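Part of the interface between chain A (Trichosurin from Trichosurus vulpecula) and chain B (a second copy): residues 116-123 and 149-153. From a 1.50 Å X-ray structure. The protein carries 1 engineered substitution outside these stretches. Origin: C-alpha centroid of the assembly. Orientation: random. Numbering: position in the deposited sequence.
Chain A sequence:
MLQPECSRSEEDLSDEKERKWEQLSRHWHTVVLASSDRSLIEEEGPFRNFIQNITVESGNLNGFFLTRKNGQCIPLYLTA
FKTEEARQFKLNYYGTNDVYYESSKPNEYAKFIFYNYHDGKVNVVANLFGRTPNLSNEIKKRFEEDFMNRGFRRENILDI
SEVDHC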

# COMPACT_ATOMS: atom_id res chain seq x y z
N ASN A 116 -1.25 1.02 7.06
CA ASN A 116 -1.70 1.85 8.16
C ASN A 116 -1.00 3.19 8.24
O ASN A 116 0.22 3.26 8.11
CB ASN A 116 -1.54 1.08 9.47
CG ASN A 116 -1.83 1.93 10.69
OD1 ASN A 116 -0.91 2.38 11.38
ND2 ASN A 116 -3.11 2.17 10.97
N TYR A 117 -1.78 4.24 8.44
CA TYR A 117 -1.23 5.58 8.57
C TYR A 117 -1.60 6.05 9.97
O TYR A 117 -2.78 6.27 10.27
CB TYR A 117 -1.82 6.53 7.53
CG TYR A 117 -1.86 5.96 6.13
CD1 TYR A 117 -3.00 5.34 5.64
CD2 TYR A 117 -0.74 6.03 5.29
CE1 TYR A 117 -3.04 4.80 4.36
CE2 TYR A 117 -0.77 5.49 4.01
CZ TYR A 117 -1.93 4.87 3.55
OH TYR A 117 -1.98 4.34 2.29
N HIS A 118 -0.60 6.16 10.83
CA HIS A 118 -0.82 6.59 12.21
C HIS A 118 0.20 7.66 12.59
O HIS A 118 1.40 7.41 12.54
CB HIS A 118 -0.66 5.40 13.16
CG HIS A 118 -0.95 5.72 14.60
ND1 HIS A 118 -2.23 5.89 15.07
CD2 HIS A 118 -0.13 5.93 15.65
CE1 HIS A 118 -2.19 6.18 16.36
NE2 HIS A 118 -0.92 6.21 16.73
N ASP A 119 -0.29 8.84 12.96
CA ASP A 119 0.59 9.94 13.34
C ASP A 119 1.62 10.24 12.26
O ASP A 119 2.79 10.50 12.56
CB ASP A 119 1.30 9.60 14.66
CG ASP A 119 0.36 9.57 15.85
OD1 ASP A 119 0.81 9.22 16.96
OD2 ASP A 119 -0.84 9.90 15.67
N GLY A 120 1.18 10.20 11.01
CA GLY A 120 2.07 10.48 9.89
C GLY A 120 3.07 9.38 9.57
O GLY A 120 3.92 9.55 8.70
N LYS A 121 2.96 8.26 10.27
CA LYS A 121 3.84 7.11 10.07
C LYS A 121 3.11 6.01 9.31
O LYS A 121 1.95 5.71 9.60
CB LYS A 121 4.30 6.55 11.42
CG LYS A 121 5.17 5.31 11.32
CD LYS A 121 5.37 4.61 12.66
CE LYS A 121 6.16 5.45 13.64
NZ LYS A 121 6.40 4.69 14.91
N VAL A 122 3.79 5.40 8.34
CA VAL A 122 3.19 4.33 7.55
C VAL A 122 3.77 2.97 7.91
O VAL A 122 4.98 2.81 8.07
CB VAL A 122 3.44 4.54 6.03
CG1 VAL A 122 2.68 3.47 5.23
CG2 VAL A 122 3.00 5.93 5.61
N ASN A 123 2.89 1.98 8.02
CA ASN A 123 3.31 0.62 8.30
C ASN A 123 2.45 -0.33 7.50
O ASN A 123 1.33 0.01 7.12
CB ASN A 123 3.17 0.27 9.78
CG ASN A 123 4.34 0.78 10.60
OD1 ASN A 123 4.18 1.70 11.40
ND2 ASN A 123 5.51 0.18 10.40
N ASN B 149 -6.39 13.36 3.79
CA ASN B 149 -7.40 12.62 4.55
C ASN B 149 -6.83 11.39 5.23
O ASN B 149 -7.44 10.85 6.16
CB ASN B 149 -8.56 12.20 3.64
CG ASN B 149 -9.44 13.36 3.27
OD1 ASN B 149 -9.47 14.38 3.97
ND2 ASN B 149 -10.19 13.22 2.19
N ARG B 150 -5.67 10.94 4.78
CA ARG B 150 -5.05 9.78 5.37
C ARG B 150 -4.19 10.15 6.57
O ARG B 150 -3.59 9.29 7.21
CB ARG B 150 -4.25 9.03 4.31
CG ARG B 150 -5.16 8.26 3.37
CD ARG B 150 -4.43 7.66 2.19
NE ARG B 150 -5.29 6.78 1.41
CZ ARG B 150 -6.43 7.15 0.82
NH1 ARG B 150 -6.86 8.40 0.92
NH2 ARG B 150 -7.14 6.26 0.14
N GLY B 151 -4.15 11.45 6.88
CA GLY B 151 -3.40 11.90 8.03
C GLY B 151 -2.09 12.61 7.76
O GLY B 151 -1.20 12.63 8.61
N PHE B 152 -1.96 13.21 6.58
CA PHE B 152 -0.74 13.92 6.24
C PHE B 152 -0.96 15.42 6.07
O PHE B 152 -2.07 15.85 5.74
CB PHE B 152 -0.13 13.33 4.97
CG PHE B 152 0.24 11.89 5.09
CD1 PHE B 152 -0.52 10.90 4.48
CD2 PHE B 152 1.34 11.51 5.86
CE1 PHE B 152 -0.19 9.55 4.62
CE2 PHE B 152 1.67 10.16 6.01
CZ PHE B 152 0.90 9.19 5.39
N ARG B 153 0.09 16.19 6.30
CA ARG B 153 0.02 17.64 6.20
C ARG B 153 0.10 18.14 4.76
O ARG B 153 0.70 17.49 3.90
CB ARG B 153 1.15 18.28 7.03
CG ARG B 153 2.55 17.88 6.59
CD ARG B 153 3.60 18.70 7.31
NE ARG B 153 3.68 18.39 8.74
CZ ARG B 153 4.29 17.32 9.24
NH1 ARG B 153 4.89 16.45 8.44
NH2 ARG B 153 4.32 17.13 10.55
O HOH W 1 -3.68 8.82 10.25

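Not one direct hydrogen bond crosses between these two stretches of the trichosurin dimer; the only polar link is a water that donates to two carbonyl oxygens, one from each chain. It lies 2.7 Å from O of Tyr A117 and 3.1 Å from O of Arg B150. Two acceptors cannot bond to each other, and a single water supplying both protons turns a mismatch into a bridge. The rest of the contact illustrates a general principle: a hairpin that spends its backbone hydrogen bonds on itself can still offer a neighbouring chain a good surface, provided that its side chains and turn have the right shape.

The hairpin of chain A is well satisfied internally. Asn A116 and Asn A123 are joined by a reciprocal pair of backbone bonds, N of Asn A116 to O of Asn A123 at 2.8 Å and N of Asn A123 to O of Asn A116 at 3.0 Å. A second pair links His A118 and Lys A121 and closes a type I' turn. The side chains of His A118, Asp A119 and Lys A121 leave their backbone away from chain B, whereas Tyr A117 directs its CB toward it.

Tyr A117 is therefore the centre of the contact on this side. It is buried, and its ring meets two different partners. Over one face lies the aliphatic part of Arg B150, an extended chain whose CD sits 4.3 Å from the ring centroid of Tyr A117 in an off-centre CH-pi contact. Arginine suits this position because its methylenes can cover an aromatic ring while its guanidinium remains free to bond; here NE, NH1 and NH2 all find hydrogen-bond partners elsewhere in the structure. The backbone comes close as well, with O of Arg B150 3.3 Å from CB of Tyr A117.

The second partner is Phe B152. Its CB sets off sideways, yet the m rotamer brings the end of the ring nearer to the hairpin, where CZ lies 3.6 Å from CD2 of Tyr A117. The two ring planes are inclined at 81° with centroids 5.7 Å apart, an oblique arrangement. The edge of the phenylalanine ring also meets CG2 of Val A122, 3.9 Å from CZ, and the carbonyl O of Gly A120, 3.6 Å from CE2. A flat, apolar side chain can thus touch strand and turn together. Together the two stretches bury 266 Å², with Phe B152 and Tyr A117 contributing the largest shares.

Two glycines complete the fit, both with positive phi, a region that favours this residue. Gly A120 helps to form the tight turn, and its CA approaches O of Gly B151 at 4.1 Å. Gly B151 is the first residue to leave helical geometry after a helix; at its backbone angles a CB would be jammed against the preceding carbonyl O, so the demand for glycine is local rather than imposed by the hairpin opposite.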